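Local coordinates for 5'-nucleotidase SURE (Aquifex aeolicus, PDB 2WQK), which probably removes the phosphate from nucleoside 5'-monophosphates, as a metal-dependent nucleotidase of the SurE family that binds one divalent cation per subunit, at residues His44-Thr49 against Pro69-His74; Glu83-Leu88 against Leu118-Ile123; Asp157-Val162 against Leu231-Thr236; Gly181-Lys186 against Thr216-Val221. All blocks are in the same frame, centred on the assembly; numbering follows the deposited sequence. Where two conformers were deposited one is given.

Contact 1 of 4, residues His44-Thr49 against Pro69-His74; sequences HSLTFT and PADCVH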
loop_
_atom_site.group_PDB
_atom_site.type_symbol
_atom_site.label_atom_id
_atom_site.label_comp_id
_atom_site.label_asym_id
_atom_site.label_seq_id
_atom_site.Cartn_x
_atom_site.Cartn_y
_atom_site.Cartn_z
ATOM N N HIS A 44 -7.504 8.264 3.814
ATOM C CA HIS A 44 -8.899 8.313 4.270
ATOM C C HIS A 44 -9.809 9.150 3.380
ATOM O O HIS A 44 -10.959 9.349 3.704
ATOM C CB HIS A 44 -8.944 8.850 5.704
ATOM C CG HIS A 44 -8.104 8.066 6.651
ATOM N ND1 HIS A 44 -7.311 8.644 7.629
ATOM C CD2 HIS A 44 -7.905 6.732 6.745
ATOM C CE1 HIS A 44 -6.670 7.688 8.283
ATOM N NE2 HIS A 44 -7.022 6.522 7.777
ATOM N N SER A 45 -9.303 9.646 2.253
ATOM C CA SER A 45 -10.094 10.578 1.453
ATOM C C SER A 45 -11.284 9.872 0.760
ATOM O O SER A 45 -11.342 8.648 0.693
ATOM C CB SER A 45 -9.240 11.299 0.395
ATOM O OG SER A 45 -8.873 10.413 -0.627
ATOM N N LEU A 46 -12.203 10.677 0.252
ATOM C CA LEU A 46 -13.321 10.187 -0.555
ATOM C C LEU A 46 -12.777 9.721 -1.933
ATOM O O LEU A 46 -11.890 10.393 -2.539
ATOM C CB LEU A 46 -14.373 11.310 -0.623
ATOM C CG LEU A 46 -15.822 11.145 -1.029
ATOM C CD1 LEU A 46 -16.485 9.977 -0.334
ATOM C CD2 LEU A 46 -16.531 12.488 -0.753
ATOM N N THR A 47 -13.212 8.548 -2.387
ATOM C CA THR A 47 -12.697 7.855 -3.612
ATOM C C THR A 47 -13.552 8.324 -4.797
ATOM O O THR A 47 -14.722 7.979 -4.883
ATOM C CB THR A 47 -12.763 6.265 -3.446
ATOM O OG1 THR A 47 -12.062 5.793 -2.233
ATOM C CG2 THR A 47 -12.240 5.531 -4.703
ATOM N N PHE A 48 -12.967 9.095 -5.718
ATOM C CA PHE A 48 -13.682 9.618 -6.873
ATOM C C PHE A 48 -13.238 8.938 -8.155
ATOM O O PHE A 48 -13.936 9.032 -9.160
ATOM C CB PHE A 48 -13.436 11.134 -7.008
ATOM C CG PHE A 48 -14.339 11.938 -6.131
ATOM C CD1 PHE A 48 -13.861 12.562 -4.991
ATOM C CD2 PHE A 48 -15.687 12.004 -6.408
ATOM C CE1 PHE A 48 -14.729 13.279 -4.153
ATOM C CE2 PHE A 48 -16.557 12.694 -5.580
ATOM C CZ PHE A 48 -16.086 13.334 -4.448
ATOM N N THR A 49 -12.053 8.357 -8.114
ATOM C CA THR A 49 -11.326 7.931 -9.322
ATOM C C THR A 49 -11.401 6.423 -9.555
ATOM O O THR A 49 -10.840 5.934 -10.501
ATOM C CB THR A 49 -9.812 8.323 -9.280
ATOM O OG1 THR A 49 -9.060 7.468 -8.382
ATOM C CG2 THR A 49 -9.634 9.807 -8.910
ATOM N N PRO A 69 -13.608 5.457 5.504
ATOM C CA PRO A 69 -14.801 5.914 6.261
ATOM C C PRO A 69 -15.643 6.935 5.502
ATOM O O PRO A 69 -16.883 6.851 5.502
ATOM C CB PRO A 69 -14.237 6.502 7.548
ATOM C CG PRO A 69 -12.894 5.724 7.724
ATOM C CD PRO A 69 -12.383 5.473 6.334
ATOM N N ALA A 70 -14.974 7.873 4.823
ATOM C CA ALA A 70 -15.663 8.829 3.973
ATOM C C ALA A 70 -16.543 8.145 2.912
ATOM O O ALA A 70 -17.720 8.519 2.728
ATOM C CB ALA A 70 -14.640 9.774 3.336
ATOM N N ASP A 71 -15.967 7.154 2.223
ATOM C CA ASP A 71 -16.691 6.377 1.188
ATOM C C ASP A 71 -17.933 5.736 1.856
ATOM O O ASP A 71 -19.034 5.727 1.300
ATOM C CB ASP A 71 -15.845 5.272 0.608
ATOM C CG ASP A 71 -14.651 5.794 -0.229
ATOM O OD1 ASP A 71 -14.730 6.939 -0.729
ATOM O OD2 ASP A 71 -13.677 5.011 -0.388
ATOM N N CYS A 72 -17.707 5.174 3.032
ATOM C CA CYS A 72 -18.783 4.454 3.738
ATOM C C CYS A 72 -19.947 5.407 4.096
ATOM O O CYS A 72 -21.131 5.036 3.988
ATOM C CB CYS A 72 -18.242 3.747 4.990
ATOM S SG CYS A 72 -17.145 2.393 4.665
ATOM N N VAL A 73 -19.613 6.596 4.606
ATOM C CA VAL A 73 -20.638 7.574 4.953
ATOM C C VAL A 73 -21.425 7.998 3.718
ATOM O O VAL A 73 -22.655 8.037 3.723
ATOM C CB VAL A 73 -20.070 8.809 5.694
ATOM C CG1 VAL A 73 -21.115 9.923 5.855
ATOM C CG2 VAL A 73 -19.385 8.388 7.014
ATOM N N HIS A 74 -20.693 8.289 2.644
ATOM C CA HIS A 74 -21.349 8.763 1.448
ATOM C C HIS A 74 -22.198 7.684 0.761
ATOM O O HIS A 74 -23.362 7.976 0.327
ATOM C CB HIS A 74 -20.335 9.418 0.492
ATOM C CG HIS A 74 -19.869 10.765 0.976
ATOM N ND1 HIS A 74 -20.183 11.938 0.326
ATOM C CD2 HIS A 74 -19.125 11.124 2.048
ATOM C CE1 HIS A 74 -19.671 12.963 0.996
ATOM N NE2 HIS A 74 -19.015 12.499 2.043
HETATM O O HOH W 1 -12.349 8.644 5.759
#
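Asp71 turns its CG anti to the carbonyl carbon (chi1 -68°), which brings CG to the side of Thr47, and Thr47 holds OG1 beside its own backbone N. The contact pins the loop between strands 29-35 and 52-58 onto the first turns of helix 69-80 in the SurE fold. The grip is two-pronged: Thr47 N donates to Asp71 OD1 at 2.8 Å with an N-H...O angle of 159°, while Thr47 OG1 donates to Asp71 OD2 at 2.6 Å. Each oxygen uses its syn lone pair, so the pair of bonds fixes the rotation of the carboxylate. Asp71 OD2 is bonded a second time, by Thr68 N just ahead of the helix.

Leu46, one residue earlier, works on the apolar flank. Its CD1 branch lies 4.1 Å from Ala70 CB, and the CD2 branch stands over the centre of the His74 imidazole, a CH-pi contact 14° off the ring normal. Both ring nitrogens are hydrogen-bonded, NE2 to Glu114 of the same chain and ND1 to Glu187 of a second subunit, so the histidine is tied into the tetramer as well as into this loop.

At the other end of the contact His44 lies beside Asp9, a predicted metal ligand, and its NE2 bonds to Leu39 O. There the two backbones are bridged by one water, which donates to His44 O at 2.6 Å and accepts from Ala70 N at 2.9 Å.

Contact 2 of 4, residues Glu83-Leu88 against Leu118-Ile123; sequences EKKPDL and LGIPSI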
loop_
_atom_site.group_PDB
_atom_site.type_symbol
_atom_site.label_atom_id
_atom_site.label_comp_id
_atom_site.label_asym_id
_atom_site.label_seq_id
_atom_site.Cartn_x
_atom_site.Cartn_y
_atom_site.Cartn_z
ATOM N N GLU A 83 -30.749 8.669 0.431
ATOM C CA GLU A 83 -30.710 10.121 0.622
ATOM C C GLU A 83 -31.673 10.647 1.701
ATOM O O GLU A 83 -31.971 11.850 1.783
ATOM C CB GLU A 83 -30.901 10.855 -0.715
ATOM C CG GLU A 83 -29.691 10.820 -1.603
ATOM C CD GLU A 83 -29.914 11.653 -2.852
ATOM O OE1 GLU A 83 -30.287 11.083 -3.901
ATOM O OE2 GLU A 83 -29.772 12.878 -2.749
ATOM N N LYS A 84 -32.118 9.750 2.574
ATOM C CA LYS A 84 -32.878 10.127 3.744
ATOM C C LYS A 84 -31.877 10.243 4.888
ATOM O O LYS A 84 -31.270 9.250 5.284
ATOM C CB LYS A 84 -33.974 9.096 4.059
ATOM C CG LYS A 84 -34.843 9.525 5.262
ATOM C CD LYS A 84 -36.046 8.616 5.447
ATOM C CE LYS A 84 -37.046 9.203 6.424
ATOM N NZ LYS A 84 -36.485 9.235 7.791
ATOM N N LYS A 85 -31.716 11.444 5.412
ATOM C CA LYS A 85 -30.720 11.638 6.456
ATOM C C LYS A 85 -31.076 10.865 7.727
ATOM O O LYS A 85 -32.226 10.951 8.222
ATOM C CB LYS A 85 -30.545 13.106 6.803
ATOM C CG LYS A 85 -30.006 13.928 5.663
ATOM C CD LYS A 85 -29.876 15.363 6.071
ATOM C CE LYS A 85 -29.253 16.197 4.965
ATOM N NZ LYS A 85 -30.199 16.447 3.853
ATOM N N PRO A 86 -30.080 10.146 8.282
ATOM C CA PRO A 86 -30.281 9.504 9.552
ATOM C C PRO A 86 -30.248 10.564 10.647
ATOM O O PRO A 86 -29.892 11.740 10.359
ATOM C CB PRO A 86 -29.108 8.539 9.613
ATOM C CG PRO A 86 -28.030 9.298 8.932
ATOM C CD PRO A 86 -28.686 9.969 7.814
ATOM N N ASP A 87 -30.590 10.184 11.885
ATOM C CA ASP A 87 -30.536 11.110 12.984
ATOM C C ASP A 87 -29.099 11.491 13.328
ATOM O O ASP A 87 -28.848 12.638 13.745
ATOM C CB ASP A 87 -31.260 10.537 14.202
ATOM C CG ASP A 87 -32.741 10.364 13.930
ATOM O OD1 ASP A 87 -33.462 11.335 14.203
ATOM O OD2 ASP A 87 -33.166 9.335 13.352
ATOM N N LEU A 88 -28.213 10.513 13.216
ATOM C CA LEU A 88 -26.787 10.709 13.502
ATOM C C LEU A 88 -25.939 9.830 12.606
ATOM O O LEU A 88 -26.371 8.764 12.165
ATOM C CB LEU A 88 -26.420 10.324 14.958
ATOM C CG LEU A 88 -27.019 11.125 16.122
ATOM C CD1 LEU A 88 -26.908 10.380 17.477
ATOM C CD2 LEU A 88 -26.371 12.471 16.248
ATOM N N LEU A 118 -22.297 16.453 5.219
ATOM C CA LEU A 118 -23.554 16.094 4.590
ATOM C C LEU A 118 -24.772 16.670 5.309
ATOM O O LEU A 118 -25.909 16.399 4.874
ATOM C CB LEU A 118 -23.687 14.569 4.530
ATOM C CG LEU A 118 -22.789 13.878 3.504
ATOM C CD1 LEU A 118 -22.823 12.350 3.593
ATOM C CD2 LEU A 118 -23.118 14.283 2.066
ATOM N N GLY A 119 -24.568 17.423 6.399
ATOM C CA GLY A 119 -25.671 18.052 7.096
ATOM C C GLY A 119 -26.312 17.197 8.154
ATOM O O GLY A 119 -27.507 17.413 8.503
ATOM N N ILE A 120 -25.545 16.227 8.670
ATOM C CA ILE A 120 -26.081 15.286 9.677
ATOM C C ILE A 120 -25.254 15.426 10.961
ATOM O O ILE A 120 -24.040 15.412 10.890
ATOM C CB ILE A 120 -25.955 13.820 9.198
ATOM C CG1 ILE A 120 -26.561 13.616 7.795
ATOM C CG2 ILE A 120 -26.559 12.893 10.273
ATOM C CD1 ILE A 120 -26.011 12.435 6.970
ATOM N N PRO A 121 -25.889 15.546 12.128
ATOM C CA PRO A 121 -25.144 15.615 13.387
ATOM C C PRO A 121 -24.305 14.336 13.528
ATOM O O PRO A 121 -24.780 13.218 13.200
ATOM C CB PRO A 121 -26.224 15.722 14.459
ATOM C CG PRO A 121 -27.459 16.157 13.691
ATOM C CD PRO A 121 -27.342 15.665 12.327
ATOM N N SER A 122 -23.070 14.492 14.035
ATOM C CA SER A 122 -22.113 13.389 13.963
ATOM C C SER A 122 -21.170 13.328 15.155
ATOM O O SER A 122 -20.833 14.354 15.727
ATOM C CB SER A 122 -21.325 13.392 12.659
ATOM O OG SER A 122 -22.145 13.472 11.503
ATOM N N ILE A 123 -20.747 12.109 15.492
ATOM C CA ILE A 123 -19.897 11.852 16.653
ATOM C C ILE A 123 -18.917 10.750 16.314
ATOM O O ILE A 123 -19.288 9.737 15.714
ATOM C CB ILE A 123 -20.732 11.348 17.878
ATOM C CG1 ILE A 123 -21.920 12.247 18.161
ATOM C CG2 ILE A 123 -19.853 11.206 19.064
ATOM C CD1 ILE A 123 -22.868 11.690 19.273
#
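Two loops leading into neighbouring parallel strands, 88-94 and 122-128, meet here through Lys85, Pro86 and Leu88 on one side and Ile120 and Pro121 on the other. Ile120 is the central side chain, and its branches separate the work. CD1 comes to 3.7 Å from Pro86 CD, the two side chains crossing at about a right angle, while CG2 sits 3.5 Å from Pro86 O. CG2 gets there by standing anti to the backbone N. On another flank the aliphatic part of Lys85, in the conformer described, passes CG1 obliquely, with Lys85 CG and Ile120 CG1 4.1 Å apart.

Further along in that conformer, Lys85 CE reaches Leu118 O at 3.4 Å, next to the end of helix 107-117. Gly119 closes that helix in a Schellman motif, at a positive phi of 88° where a CB would be jammed against the preceding carbonyl oxygen. The chain then turns toward the sheet, as expected of a helix-to-strand connection in an alpha/beta fold with parallel strands.

Where the strands begin, Leu88 CA approaches Pro121 O at 3.2 Å in a CA-H...O contact with an angle of 142° at the hydrogen. Leu88 CD2 adds apolar packing against Pro121 CB at 3.7 Å, and Val146 and Val149 of helix 135-152 also touch the Leu88 side chain. Ser122 OG donates back to Ile120 O at 2.8 Å, approaching from above the carbonyl plane.

Contact 3 of 4, residues Asp157-Val162 against Leu231-Thr236; sequences DTYLNV and LHLDLT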
loop_
_atom_site.group_PDB
_atom_site.type_symbol
_atom_site.label_atom_id
_atom_site.label_comp_id
_atom_site.label_asym_id
_atom_site.label_seq_id
_atom_site.Cartn_x
_atom_site.Cartn_y
_atom_site.Cartn_z
ATOM N N ASP A 157 -21.937 24.421 13.510
ATOM C CA ASP A 157 -20.572 24.310 12.962
ATOM C C ASP A 157 -19.822 23.349 13.844
ATOM O O ASP A 157 -18.691 23.646 14.271
ATOM C CB ASP A 157 -19.874 25.707 12.913
ATOM C CG ASP A 157 -18.435 25.656 12.383
ATOM O OD1 ASP A 157 -18.132 24.798 11.505
ATOM O OD2 ASP A 157 -17.614 26.503 12.866
ATOM N N THR A 158 -20.430 22.200 14.182
ATOM C CA THR A 158 -19.692 21.376 15.117
ATOM C C THR A 158 -19.965 19.892 14.866
ATOM O O THR A 158 -21.042 19.509 14.475
ATOM C CB THR A 158 -20.166 21.735 16.580
ATOM O OG1 THR A 158 -20.016 23.152 16.798
ATOM C CG2 THR A 158 -19.395 20.974 17.650
ATOM N N TYR A 159 -18.974 19.087 15.175
ATOM C CA TYR A 159 -19.181 17.636 15.364
ATOM C C TYR A 159 -18.358 17.235 16.574
ATOM O O TYR A 159 -17.459 17.972 16.969
ATOM C CB TYR A 159 -18.888 16.817 14.113
ATOM C CG TYR A 159 -17.469 16.922 13.573
ATOM C CD1 TYR A 159 -16.617 15.843 13.666
ATOM C CD2 TYR A 159 -16.992 18.074 12.924
ATOM C CE1 TYR A 159 -15.311 15.897 13.227
ATOM C CE2 TYR A 159 -15.679 18.127 12.460
ATOM C CZ TYR A 159 -14.852 17.040 12.608
ATOM O OH TYR A 159 -13.554 17.075 12.154
ATOM N N LEU A 160 -18.710 16.113 17.205
ATOM C CA LEU A 160 -18.085 15.745 18.466
ATOM C C LEU A 160 -17.016 14.667 18.294
ATOM O O LEU A 160 -17.225 13.685 17.614
ATOM C CB LEU A 160 -19.141 15.259 19.474
ATOM C CG LEU A 160 -20.278 16.234 19.748
ATOM C CD1 LEU A 160 -21.258 15.581 20.769
ATOM C CD2 LEU A 160 -19.810 17.599 20.234
ATOM N N ASN A 161 -15.926 14.856 19.032
ATOM C CA ASN A 161 -14.842 13.912 19.120
ATOM C C ASN A 161 -14.723 13.367 20.536
ATOM O O ASN A 161 -14.471 14.126 21.454
ATOM C CB ASN A 161 -13.492 14.505 18.713
ATOM C CG ASN A 161 -12.448 13.434 18.594
ATOM O OD1 ASN A 161 -12.706 12.362 18.003
ATOM N ND2 ASN A 161 -11.259 13.678 19.192
ATOM N N VAL A 162 -15.072 12.077 20.697
ATOM C CA VAL A 162 -15.192 11.483 22.050
ATOM C C VAL A 162 -14.124 10.433 22.244
ATOM O O VAL A 162 -13.948 9.564 21.377
ATOM C CB VAL A 162 -16.592 10.857 22.243
ATOM C CG1 VAL A 162 -16.730 10.263 23.658
ATOM C CG2 VAL A 162 -17.693 11.894 21.975
ATOM N N LEU A 231 -15.605 20.039 17.755
ATOM C CA LEU A 231 -14.668 20.438 16.689
ATOM C C LEU A 231 -15.397 21.290 15.664
ATOM O O LEU A 231 -16.551 21.008 15.294
ATOM C CB LEU A 231 -14.146 19.194 15.973
ATOM C CG LEU A 231 -13.357 18.168 16.797
ATOM C CD1 LEU A 231 -12.947 16.924 15.973
ATOM C CD2 LEU A 231 -12.119 18.865 17.419
ATOM N N HIS A 232 -14.668 22.287 15.154
ATOM C CA HIS A 232 -15.113 23.043 14.007
ATOM C C HIS A 232 -15.162 22.179 12.762
ATOM O O HIS A 232 -14.208 21.457 12.486
ATOM C CB HIS A 232 -14.123 24.183 13.684
ATOM C CG HIS A 232 -14.230 25.378 14.546
ATOM N ND1 HIS A 232 -15.291 26.249 14.491
ATOM C CD2 HIS A 232 -13.328 25.921 15.404
ATOM C CE1 HIS A 232 -15.060 27.256 15.326
ATOM N NE2 HIS A 232 -13.875 27.077 15.888
ATOM N N LEU A 233 -16.231 22.319 11.965
ATOM C CA LEU A 233 -16.200 21.815 10.614
ATOM C C LEU A 233 -15.429 22.794 9.698
ATOM O O LEU A 233 -14.585 22.382 8.900
ATOM C CB LEU A 233 -17.606 21.615 10.039
ATOM C CG LEU A 233 -17.511 21.052 8.595
ATOM C CD1 LEU A 233 -16.643 19.759 8.417
ATOM C CD2 LEU A 233 -18.911 20.869 8.027
ATOM N N ASP A 234 -15.699 24.085 9.866
ATOM C CA ASP A 234 -15.062 25.116 9.033
ATOM C C ASP A 234 -13.742 25.466 9.681
ATOM O O ASP A 234 -13.717 25.913 10.822
ATOM C CB ASP A 234 -16.019 26.302 8.967
ATOM C CG ASP A 234 -15.576 27.416 8.013
ATOM O OD1 ASP A 234 -14.363 27.473 7.636
ATOM O OD2 ASP A 234 -16.504 28.261 7.726
ATOM N N LEU A 235 -12.652 25.251 8.933
ATOM C CA LEU A 235 -11.308 25.483 9.426
ATOM C C LEU A 235 -10.894 26.959 9.344
ATOM O O LEU A 235 -9.802 27.307 9.795
ATOM C CB LEU A 235 -10.280 24.633 8.622
ATOM C CG LEU A 235 -10.573 23.162 8.382
ATOM C CD1 LEU A 235 -9.514 22.463 7.473
ATOM C CD2 LEU A 235 -10.647 22.504 9.727
ATOM N N THR A 236 -11.695 27.796 8.671
ATOM C CA THR A 236 -11.266 29.183 8.414
ATOM C C THR A 236 -11.118 29.958 9.711
ATOM O O THR A 236 -12.021 29.943 10.569
ATOM C CB THR A 236 -12.286 29.935 7.543
ATOM O OG1 THR A 236 -12.642 29.135 6.425
ATOM C CG2 THR A 236 -11.784 31.314 7.108
HETATM O O HOH W 2 -12.804 19.444 11.244
#
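The Tyr159 ring carries Leu231 CB over one face, 4.2 Å from the centroid and offset toward the rim, with Leu233 CA at its edge. Water 2 lies in the ring plane, 2.6 Å from Tyr159 OH, and donates to His232 O, linking the phenol to the opposing backbone. The His232 ring is met at its edge by Asp157, in the conformer described here: ND1 donates to OD2 at 2.8 Å with an N-H...O angle of 163°. That oxygen lies in the ring plane, but the imidazole approaches from above the carboxylate plane, the two planes being 40° apart.

These groups belong to the antiparallel pairing of strands 158-165 and 225-232 of the mixed sheet. Tyr159 and Leu231 form a hydrogen-bonded pair, with Leu231 N to Tyr159 O at 2.9 Å and Tyr159 N to Leu231 O at 3.1 Å. Leu231 CD1 also packs 3.7 Å from Asn161 CB.

In the same conformer Asp157 also holds the chain after His232. Its CG stands anti to the backbone N (chi1 179°), and OD1 accepts from Asp234 N at 3.0 Å through its syn lone pair, plus a weak bond from Leu233 N. His232 also meets His232 of the second subunit, the two rings nearly parallel. Asp234 OD2 is hydrogen-bonded to Tyr238 OH, and its OD1 accepts from Thr236 OG1 and, in an Asx turn, from Thr236 N.

Contact 4 of 4, residues Gly181-Lys186 against Thr216-Val221; sequences GKRAYK and TDYWAV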
loop_
_atom_site.group_PDB
_atom_site.type_symbol
_atom_site.label_atom_id
_atom_site.label_comp_id
_atom_site.label_asym_id
_atom_site.label_seq_id
_atom_site.Cartn_x
_atom_site.Cartn_y
_atom_site.Cartn_z
ATOM N N GLY A 181 -6.029 19.130 22.864
ATOM C CA GLY A 181 -4.741 19.397 23.477
ATOM C C GLY A 181 -3.658 19.475 22.413
ATOM O O GLY A 181 -3.893 19.277 21.236
ATOM N N LYS A 182 -2.442 19.771 22.844
ATOM C CA LYS A 182 -1.293 19.738 21.933
ATOM C C LYS A 182 -0.923 18.254 21.603
ATOM O O LYS A 182 -1.736 17.486 21.056
ATOM C CB LYS A 182 -0.122 20.568 22.525
ATOM C CG LYS A 182 -0.438 22.085 22.637
ATOM C CD LYS A 182 0.711 22.985 23.216
ATOM C CE LYS A 182 0.247 24.451 23.276
ATOM N NZ LYS A 182 1.346 25.376 23.679
ATOM N N ARG A 183 0.329 17.879 21.781
ATOM C CA ARG A 183 0.693 16.484 21.905
ATOM C C ARG A 183 1.265 16.287 23.299
ATOM O O ARG A 183 2.166 16.993 23.707
ATOM C CB ARG A 183 1.694 16.077 20.832
ATOM C CG ARG A 183 1.043 15.707 19.521
ATOM C CD ARG A 183 1.945 15.974 18.361
ATOM N NE ARG A 183 1.296 15.600 17.107
ATOM C CZ ARG A 183 1.686 15.997 15.891
ATOM N NH1 ARG A 183 2.733 16.796 15.772
ATOM N NH2 ARG A 183 0.998 15.616 14.821
ATOM N N ALA A 184 0.693 15.349 24.035
ATOM C CA ALA A 184 1.083 15.150 25.437
ATOM C C ALA A 184 2.287 14.228 25.501
ATOM O O ALA A 184 2.236 13.205 26.161
ATOM C CB ALA A 184 -0.097 14.572 26.260
ATOM N N TYR A 185 3.364 14.594 24.809
ATOM C CA TYR A 185 4.644 13.871 24.879
ATOM C C TYR A 185 5.799 14.728 24.353
ATOM O O TYR A 185 5.588 15.738 23.655
ATOM C CB TYR A 185 4.581 12.561 24.102
ATOM C CG TYR A 185 4.293 12.752 22.631
ATOM C CD1 TYR A 185 5.330 13.006 21.734
ATOM C CD2 TYR A 185 2.989 12.666 22.148
ATOM C CE1 TYR A 185 5.078 13.188 20.375
ATOM C CE2 TYR A 185 2.720 12.844 20.794
ATOM C CZ TYR A 185 3.774 13.104 19.918
ATOM O OH TYR A 185 3.487 13.294 18.582
ATOM N N LYS A 186 7.017 14.311 24.696
ATOM C CA LYS A 186 8.250 14.957 24.258
ATOM C C LYS A 186 8.814 14.155 23.083
ATOM O O LYS A 186 8.949 12.941 23.142
ATOM C CB LYS A 186 9.283 14.952 25.387
ATOM C CG LYS A 186 8.946 15.874 26.546
ATOM C CD LYS A 186 9.486 17.277 26.325
ATOM C CE LYS A 186 9.129 18.206 27.476
ATOM N NZ LYS A 186 7.666 18.481 27.537
ATOM N N THR A 216 -7.916 19.854 28.739
ATOM C CA THR A 216 -7.664 19.177 27.470
ATOM C C THR A 216 -8.260 17.760 27.395
ATOM O O THR A 216 -8.520 17.101 28.429
ATOM C CB THR A 216 -6.171 19.068 27.154
ATOM O OG1 THR A 216 -5.516 18.200 28.104
ATOM C CG2 THR A 216 -5.504 20.442 27.086
ATOM N N ASP A 217 -8.418 17.275 26.170
ATOM C CA ASP A 217 -8.822 15.895 25.929
ATOM C C ASP A 217 -7.878 14.890 26.600
ATOM O O ASP A 217 -8.317 13.952 27.284
ATOM C CB ASP A 217 -9.015 15.628 24.412
ATOM C CG ASP A 217 -7.827 16.052 23.504
ATOM O OD1 ASP A 217 -6.774 16.530 23.999
ATOM O OD2 ASP A 217 -8.012 15.817 22.263
ATOM N N TYR A 218 -6.583 15.104 26.441
ATOM C CA TYR A 218 -5.591 14.200 27.044
ATOM C C TYR A 218 -5.768 14.143 28.556
ATOM O O TYR A 218 -5.788 13.053 29.156
ATOM C CB TYR A 218 -4.172 14.693 26.785
ATOM C CG TYR A 218 -3.648 14.554 25.403
ATOM C CD1 TYR A 218 -3.174 13.347 24.943
ATOM C CD2 TYR A 218 -3.566 15.664 24.571
ATOM C CE1 TYR A 218 -2.635 13.229 23.645
ATOM C CE2 TYR A 218 -3.054 15.551 23.323
ATOM C CZ TYR A 218 -2.564 14.340 22.872
ATOM O OH TYR A 218 -2.080 14.301 21.588
ATOM N N TRP A 219 -5.876 15.305 29.192
ATOM C CA TRP A 219 -5.962 15.300 30.683
ATOM C C TRP A 219 -7.179 14.519 31.135
ATOM O O TRP A 219 -7.112 13.726 32.088
ATOM C CB TRP A 219 -6.000 16.729 31.247
ATOM C CG TRP A 219 -5.953 16.799 32.749
ATOM C CD1 TRP A 219 -4.843 17.043 33.517
ATOM C CD2 TRP A 219 -7.047 16.613 33.663
ATOM N NE1 TRP A 219 -5.196 16.999 34.846
ATOM C CE2 TRP A 219 -6.534 16.763 34.965
ATOM C CE3 TRP A 219 -8.412 16.355 33.510
ATOM C CZ2 TRP A 219 -7.323 16.605 36.093
ATOM C CZ3 TRP A 219 -9.205 16.217 34.654
ATOM C CH2 TRP A 219 -8.659 16.355 35.917
ATOM N N ALA A 220 -8.312 14.703 30.455
ATOM C CA ALA A 220 -9.563 14.060 30.882
ATOM C C ALA A 220 -9.368 12.551 30.877
ATOM O O ALA A 220 -9.634 11.881 31.897
ATOM C CB ALA A 220 -10.728 14.480 29.942
ATOM N N VAL A 221 -8.914 11.980 29.764
ATOM C CA VAL A 221 -8.815 10.518 29.663
ATOM C C VAL A 221 -7.706 9.952 30.559
ATOM O O VAL A 221 -7.875 8.854 31.112
ATOM C CB VAL A 221 -8.693 10.028 28.205
ATOM C CG1 VAL A 221 -9.991 10.357 27.454
ATOM C CG2 VAL A 221 -7.470 10.611 27.509
#
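Tyr218 and Ala184 form the close-packed part of the contact, in which the first turn of helix 217-222 meets the loop before strand 186-193. Ala184, centre of an inverse gamma turn, sets CB over one face of the Tyr218 ring, 3.7 Å from the centroid and offset toward the rim. Gly181 CA lies at the ring edge, 4.1 Å from Tyr218 CD2; a CB on this glycine would clash with that same ring atom. Thr216, the N-cap residue, completes the tight side with CG2 3.8 Å from Gly181 CA, while its OG1 accepts from Trp219 N and is also hydrogen-bonded to Glu213 O.

The looser side is that of Lys182, which is exposed and directs its CB away from the helix. Arg183 has little contact with the helix, CG lying 4.0 Å from Tyr218 OH, but its guanidinium is tied into the subunit interface by salt bridges to Asp102 and to Glu114 of the second subunit.

Asp217 OD1 joins loop to helix: CG sits between the backbone N and the carbonyl carbon (chi1 51°), and OD1 accepts from Gly181 N at 2.9 Å and from Tyr218 N at 2.8 Å, the two donors reaching it from opposite faces of the carboxylate plane.

Along the chain contacts 1, 2 and 3 come in series, and contact 4 is nested inside the loop that contact 3 closes. Contacts 1 and 2 have centres 16 Å apart and join where Leu118 packs on Val73 and His74 of helix 69-80. Contacts 2 and 3, 15 Å apart between centres, share the mixed sheet: strands 122-128 and 158-165 are neighbours, with Ser122 O probably bonded to Leu160 N. Contact 4 lies about 29 Å from contacts 1 and 2, centre to centre, across the chain's middle. Contacts 1, 3 and 4 lie at the boundary with the second subunit, whereas no other chain of the assembly touches contact 2.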